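Local coordinates for protein beta-lactamase (Sphaerobacter thermophilus, PDB 4EWF) that probably hydrolyses beta-lactam antibiotics, opening their four-membered ring with water to give substituted beta-amino acids, as class A serine beta-lactamases do, at residues S111-T116 with G214-S219; V62-D67 with N131-S136. All blocks are in the same frame, centred on the assembly; numbering follows the deposited sequence.

Contact 1: residues S111-T116 with G214-S219; sequences SISDNT and GSKTGS. With SO4 (sulfate ion), chain E.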
loop_
_atom_site.group_PDB
_atom_site.type_symbol
_atom_site.label_atom_id
_atom_site.label_comp_id
_atom_site.label_asym_id
_atom_site.label_seq_id
_atom_site.Cartn_x
_atom_site.Cartn_y
_atom_site.Cartn_z
ATOM N N SER A 111 -5.581 6.679 4.894
ATOM C CA SER A 111 -4.721 7.725 5.451
ATOM C C SER A 111 -3.967 7.295 6.705
ATOM O O SER A 111 -2.773 7.586 6.859
ATOM C CB SER A 111 -5.530 8.998 5.753
ATOM O OG SER A 111 -6.470 8.761 6.786
ATOM N N ILE A 112 -4.667 6.621 7.612
ATOM C CA ILE A 112 -4.069 6.229 8.882
ATOM C C ILE A 112 -4.239 4.741 9.184
ATOM O O ILE A 112 -3.963 4.292 10.303
ATOM C CB ILE A 112 -4.654 7.047 10.065
ATOM C CG1 ILE A 112 -6.124 6.689 10.300
ATOM C CG2 ILE A 112 -4.527 8.534 9.811
ATOM C CD1 ILE A 112 -6.619 7.081 11.697
ATOM N N SER A 113 -4.706 3.977 8.203
ATOM C CA SER A 113 -4.823 2.526 8.366
ATOM C C SER A 113 -5.815 2.113 9.466
ATOM O O SER A 113 -5.552 1.215 10.283
ATOM C CB SER A 113 -3.446 1.900 8.611
ATOM O OG SER A 113 -3.404 0.602 8.037
ATOM N N ASP A 114 -6.970 2.769 9.484
ATOM C CA ASP A 114 -7.954 2.493 10.519
ATOM C C ASP A 114 -8.567 1.098 10.347
ATOM O O ASP A 114 -9.277 0.828 9.374
ATOM C CB ASP A 114 -9.034 3.576 10.504
ATOM C CG ASP A 114 -9.898 3.542 11.739
ATOM O OD1 ASP A 114 -10.008 4.585 12.429
ATOM O OD2 ASP A 114 -10.463 2.466 12.012
ATOM N N ASN A 115 -8.278 0.227 11.305
ATOM C CA ASN A 115 -8.675 -1.176 11.265
ATOM C C ASN A 115 -10.192 -1.361 11.392
ATOM O O ASN A 115 -10.757 -2.253 10.771
ATOM C CB ASN A 115 -7.954 -1.989 12.355
ATOM C CG ASN A 115 -6.500 -2.332 11.987
ATOM O OD1 ASN A 115 -6.083 -2.174 10.841
ATOM N ND2 ASN A 115 -5.738 -2.817 12.964
ATOM N N THR A 116 -10.849 -0.523 12.194
ATOM C CA THR A 116 -12.310 -0.571 12.295
ATOM C C THR A 116 -12.957 -0.212 10.945
ATOM O O THR A 116 -13.839 -0.922 10.447
ATOM C CB THR A 116 -12.838 0.387 13.380
ATOM O OG1 THR A 116 -12.341 -0.018 14.670
ATOM C CG2 THR A 116 -14.352 0.366 13.405
ATOM N N GLY A 214 1.976 9.036 -3.292
ATOM C CA GLY A 214 0.954 8.427 -2.459
ATOM C C GLY A 214 1.398 7.020 -2.167
ATOM O O GLY A 214 2.181 6.442 -2.928
ATOM N N SER A 215 0.903 6.447 -1.082
ATOM C CA SER A 215 1.265 5.077 -0.773
ATOM C C SER A 215 0.320 4.504 0.274
ATOM O O SER A 215 -0.427 5.242 0.925
ATOM C CB SER A 215 2.706 5.009 -0.260
ATOM O OG SER A 215 2.768 5.250 1.142
ATOM N N LYS A 216 0.337 3.184 0.402
ATOM C CA LYS A 216 -0.281 2.522 1.538
ATOM C C LYS A 216 0.822 1.765 2.252
ATOM O O LYS A 216 1.461 0.869 1.678
ATOM C CB LYS A 216 -1.383 1.537 1.131
ATOM C CG LYS A 216 -2.049 0.862 2.359
ATOM C CD LYS A 216 -2.847 1.908 3.148
ATOM C CE LYS A 216 -3.279 1.390 4.534
ATOM N NZ LYS A 216 -2.165 1.417 5.539
ATOM N N THR A 217 1.042 2.143 3.501
ATOM C CA THR A 217 1.997 1.471 4.363
ATOM C C THR A 217 1.385 0.209 4.950
ATOM O O THR A 217 0.163 0.013 4.917
ATOM C CB THR A 217 2.330 2.367 5.559
ATOM O OG1 THR A 217 1.097 2.803 6.154
ATOM C CG2 THR A 217 3.143 3.586 5.115
ATOM N N GLY A 218 2.244 -0.625 5.515
ATOM C CA GLY A 218 1.822 -1.783 6.276
ATOM C C GLY A 218 2.837 -2.100 7.360
ATOM O O GLY A 218 4.050 -2.108 7.110
ATOM N N SER A 219 2.346 -2.371 8.565
ATOM C CA SER A 219 3.221 -2.627 9.703
ATOM C C SER A 219 2.596 -3.658 10.625
ATOM O O SER A 219 1.413 -3.579 10.928
ATOM C CB SER A 219 3.440 -1.343 10.510
ATOM O OG SER A 219 3.717 -0.239 9.661
HETATM S S SO4 E . 0.306 0.866 9.087
HETATM O O1 SO4 E . -0.020 -0.567 9.096
HETATM O O2 SO4 E . -0.380 1.483 7.947
HETATM O O3 SO4 E . -0.137 1.491 10.338
HETATM O O4 SO4 E . 1.755 1.066 8.950
HETATM O O HOH W 1 -0.192 5.495 7.830
#
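S113 and K216 meet in one hydrogen bond, K216 NZ to S113 OG at 2.9 Å, which joins the Ser-Asp-Asn loop of the class A beta-lactamase fold to the Lys-Thr-Gly strand across the probable active-site cleft. This is the tight part, and both residues are buried. The K216 chain leaves the strand with CG anti to the backbone N (chi1 -179°), then bends at chi2 and chi4. The folded chain lets NZ donate a second bond to T217 O at 2.8 Å, tilted out of that carbonyl's plane. S113 OG is also hydrogen-bonded to K55 NZ and to S52 OG, the lysine and serine of a probable SxxK motif. Next to this network the segments draw apart. S113 and T217 are the nearest backbone pair, yet their CA atoms stand 8.0 Å from each other, and only 88 Å² is buried between the segments. A sulfate ion, probably from the crystallisation liquor, lies in this gap. Its O2 accepts a hydrogen bond from T217 OG1 at 2.7 Å and lies 3.0 Å from K216 NZ; S219 OG, also bonded to R200 NH2, donates to O4. The ion also bonds S52 OG, a position consistent with an anion site for substrate. One water bridges S111 O and T217 OG1 by two weak bonds. The loop runs from helix 102-111 to D114, the N-cap of helix 115-125, whereas K216 projects from edge strand 212-220 against S52 in a loop and K55 and I56 starting helix 55-67.

Contact 2: residues V62-D67 with N131-S136; sequences VYRAVD and NDVIAS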
loop_
_atom_site.group_PDB
_atom_site.type_symbol
_atom_site.label_atom_id
_atom_site.label_comp_id
_atom_site.label_asym_id
_atom_site.label_seq_id
_atom_site.Cartn_x
_atom_site.Cartn_y
_atom_site.Cartn_z
ATOM N N VAL A 62 -14.267 -1.414 -3.344
ATOM C CA VAL A 62 -15.253 -0.402 -2.985
ATOM C C VAL A 62 -15.613 0.502 -4.170
ATOM O O VAL A 62 -16.791 0.670 -4.500
ATOM C CB VAL A 62 -14.768 0.451 -1.795
ATOM C CG1 VAL A 62 -15.706 1.617 -1.567
ATOM C CG2 VAL A 62 -14.650 -0.415 -0.545
ATOM N N TYR A 63 -14.612 1.074 -4.832
ATOM C CA TYR A 63 -14.908 1.962 -5.957
ATOM C C TYR A 63 -15.569 1.247 -7.136
ATOM O O TYR A 63 -16.372 1.850 -7.855
ATOM C CB TYR A 63 -13.675 2.764 -6.403
ATOM C CG TYR A 63 -13.366 3.909 -5.461
ATOM C CD1 TYR A 63 -13.803 5.203 -5.744
ATOM C CD2 TYR A 63 -12.681 3.694 -4.272
ATOM C CE1 TYR A 63 -13.542 6.256 -4.881
ATOM C CE2 TYR A 63 -12.418 4.739 -3.397
ATOM C CZ TYR A 63 -12.851 6.024 -3.709
ATOM O OH TYR A 63 -12.597 7.065 -2.839
ATOM N N ARG A 64 -15.253 -0.032 -7.332
ATOM C CA ARG A 64 -15.921 -0.808 -8.382
ATOM C C ARG A 64 -17.402 -0.967 -8.059
ATOM O O ARG A 64 -18.249 -0.944 -8.952
ATOM C CB ARG A 64 -15.282 -2.188 -8.553
ATOM C CG ARG A 64 -13.901 -2.159 -9.171
ATOM C CD ARG A 64 -13.525 -3.524 -9.702
ATOM N NE ARG A 64 -12.182 -3.514 -10.265
ATOM C CZ ARG A 64 -11.526 -4.607 -10.646
ATOM N NH1 ARG A 64 -12.088 -5.804 -10.517
ATOM N NH2 ARG A 64 -10.300 -4.504 -11.147
ATOM N N ALA A 65 -17.708 -1.121 -6.770
ATOM C CA ALA A 65 -19.097 -1.180 -6.319
ATOM C C ALA A 65 -19.802 0.143 -6.610
ATOM O O ALA A 65 -20.966 0.167 -7.029
ATOM C CB ALA A 65 -19.157 -1.500 -4.816
ATOM N N VAL A 66 -19.096 1.246 -6.367
ATOM C CA VAL A 66 -19.622 2.573 -6.675
ATOM C C VAL A 66 -19.824 2.723 -8.184
ATOM O O VAL A 66 -20.849 3.236 -8.617
ATOM C CB VAL A 66 -18.702 3.702 -6.147
ATOM C CG1 VAL A 66 -19.225 5.069 -6.584
ATOM C CG2 VAL A 66 -18.596 3.635 -4.633
ATOM N N ASP A 67 -18.862 2.253 -8.980
ATOM C CA ASP A 67 -19.009 2.294 -10.443
ATOM C C ASP A 67 -20.245 1.518 -10.911
ATOM O O ASP A 67 -20.963 1.962 -11.803
ATOM C CB ASP A 67 -17.767 1.738 -11.156
ATOM C CG ASP A 67 -16.539 2.622 -10.989
ATOM O OD1 ASP A 67 -16.693 3.808 -10.629
ATOM O OD2 ASP A 67 -15.415 2.123 -11.231
ATOM N N ASN A 131 -11.064 -10.374 -3.356
ATOM C CA ASN A 131 -10.301 -11.397 -4.069
ATOM C C ASN A 131 -10.596 -11.436 -5.572
ATOM O O ASN A 131 -9.703 -11.717 -6.378
ATOM C CB ASN A 131 -10.468 -12.759 -3.395
ATOM C CG ASN A 131 -9.735 -12.820 -2.042
ATOM O OD1 ASN A 131 -8.535 -12.595 -1.975
ATOM N ND2 ASN A 131 -10.472 -13.079 -0.972
ATOM N N ASP A 132 -11.833 -11.118 -5.950
ATOM C CA ASP A 132 -12.154 -10.941 -7.363
ATOM C C ASP A 132 -11.316 -9.809 -7.962
ATOM O O ASP A 132 -10.808 -9.930 -9.077
ATOM C CB ASP A 132 -13.652 -10.681 -7.573
ATOM C CG ASP A 132 -14.510 -11.915 -7.293
ATOM O OD1 ASP A 132 -13.955 -13.036 -7.275
ATOM O OD2 ASP A 132 -15.742 -11.770 -7.099
ATOM N N VAL A 133 -11.155 -8.711 -7.228
ATOM C CA VAL A 133 -10.314 -7.612 -7.720
ATOM C C VAL A 133 -8.885 -8.091 -7.929
ATOM O O VAL A 133 -8.258 -7.866 -8.980
ATOM C CB VAL A 133 -10.276 -6.429 -6.740
ATOM C CG1 VAL A 133 -9.075 -5.528 -7.032
ATOM C CG2 VAL A 133 -11.584 -5.643 -6.800
ATOM N N ILE A 134 -8.372 -8.757 -6.907
ATOM C CA ILE A 134 -6.995 -9.213 -6.912
ATOM C C ILE A 134 -6.752 -10.126 -8.118
ATOM O O ILE A 134 -5.753 -9.975 -8.818
ATOM C CB ILE A 134 -6.656 -9.921 -5.578
ATOM C CG1 ILE A 134 -6.628 -8.894 -4.443
ATOM C CG2 ILE A 134 -5.307 -10.649 -5.671
ATOM C CD1 ILE A 134 -6.640 -9.523 -3.068
ATOM N N ALA A 135 -7.685 -11.043 -8.380
ATOM C CA ALA A 135 -7.529 -11.981 -9.490
ATOM C C ALA A 135 -7.616 -11.255 -10.831
ATOM O O ALA A 135 -6.862 -11.554 -11.766
ATOM C CB ALA A 135 -8.606 -13.096 -9.417
ATOM N N SER A 136 -8.554 -10.314 -10.927
ATOM C CA SER A 136 -8.770 -9.569 -12.168
ATOM C C SER A 136 -7.562 -8.685 -12.483
ATOM O O SER A 136 -7.376 -8.269 -13.622
ATOM C CB SER A 136 -10.023 -8.692 -12.073
ATOM O OG SER A 136 -9.729 -7.537 -11.301
#
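R64 sets its CG anti to the carbonyl carbon (chi1 -71°) and runs extended from CG to NE, which carries the guanidinium from helix 55-67 across to S136. In S136, OG sits between the backbone N and the carbonyl carbon (chi1 77°), turned back toward its own helix. The contact is helix-to-helix packing in the helical domain of the class A beta-lactamase fold, made between the last turns of helices 55-67 and 127-136. R64 NH1 and NH2 converge end-on upon the single atom S136 OG, at 3.0 Å for NH1, with the hydroxyl oxygen close to the guanidinium plane. Two bonds from one flat group limit the swing of the arginine tip, and a further bond, from R64 NE to A179 O, helps fix it. V133 covers one guanidinium face: its CG2 lies 3.6 Å above the plane, displaced toward the rim, and approaches R64 NH1 to 3.8 Å. The side chains of R64 and V133 slant across each other, and V133 also packs on I60 and A61 one turn earlier in helix 55-67. V133 is buried, while S136 is exposed and R64 partly so. The guanidinium reaches the C-terminal turn of helix 127-136, where its positive charge may be favoured by the helix dipole. S136 OG, while accepting both arginine N-H groups, donates its own hydrogen bond to V133 O, 2.8 Å from OG.

Overall arrangement
The centres of the two contacts lie 19 Å apart and their nearest atoms about 10 Å, without touching. Helix 55-67 relates them: its first turn supplies K55 to contact 1, its last turn forms half of contact 2. Segment 111-116 leads into helix 115-125, and the next helix, 127-136, carries segment 131-136. Along the sequence the segments alternate, 62-67, 111-116, 131-136, 214-219, so the two connections cross in sequence. Contact 1 joins the helical part to edge strand 212-220 of the five-stranded antiparallel sheet at the probable catalytic cleft; contact 2 lies within the helical part, farther from the centre of the chain, and packs helices at their ends.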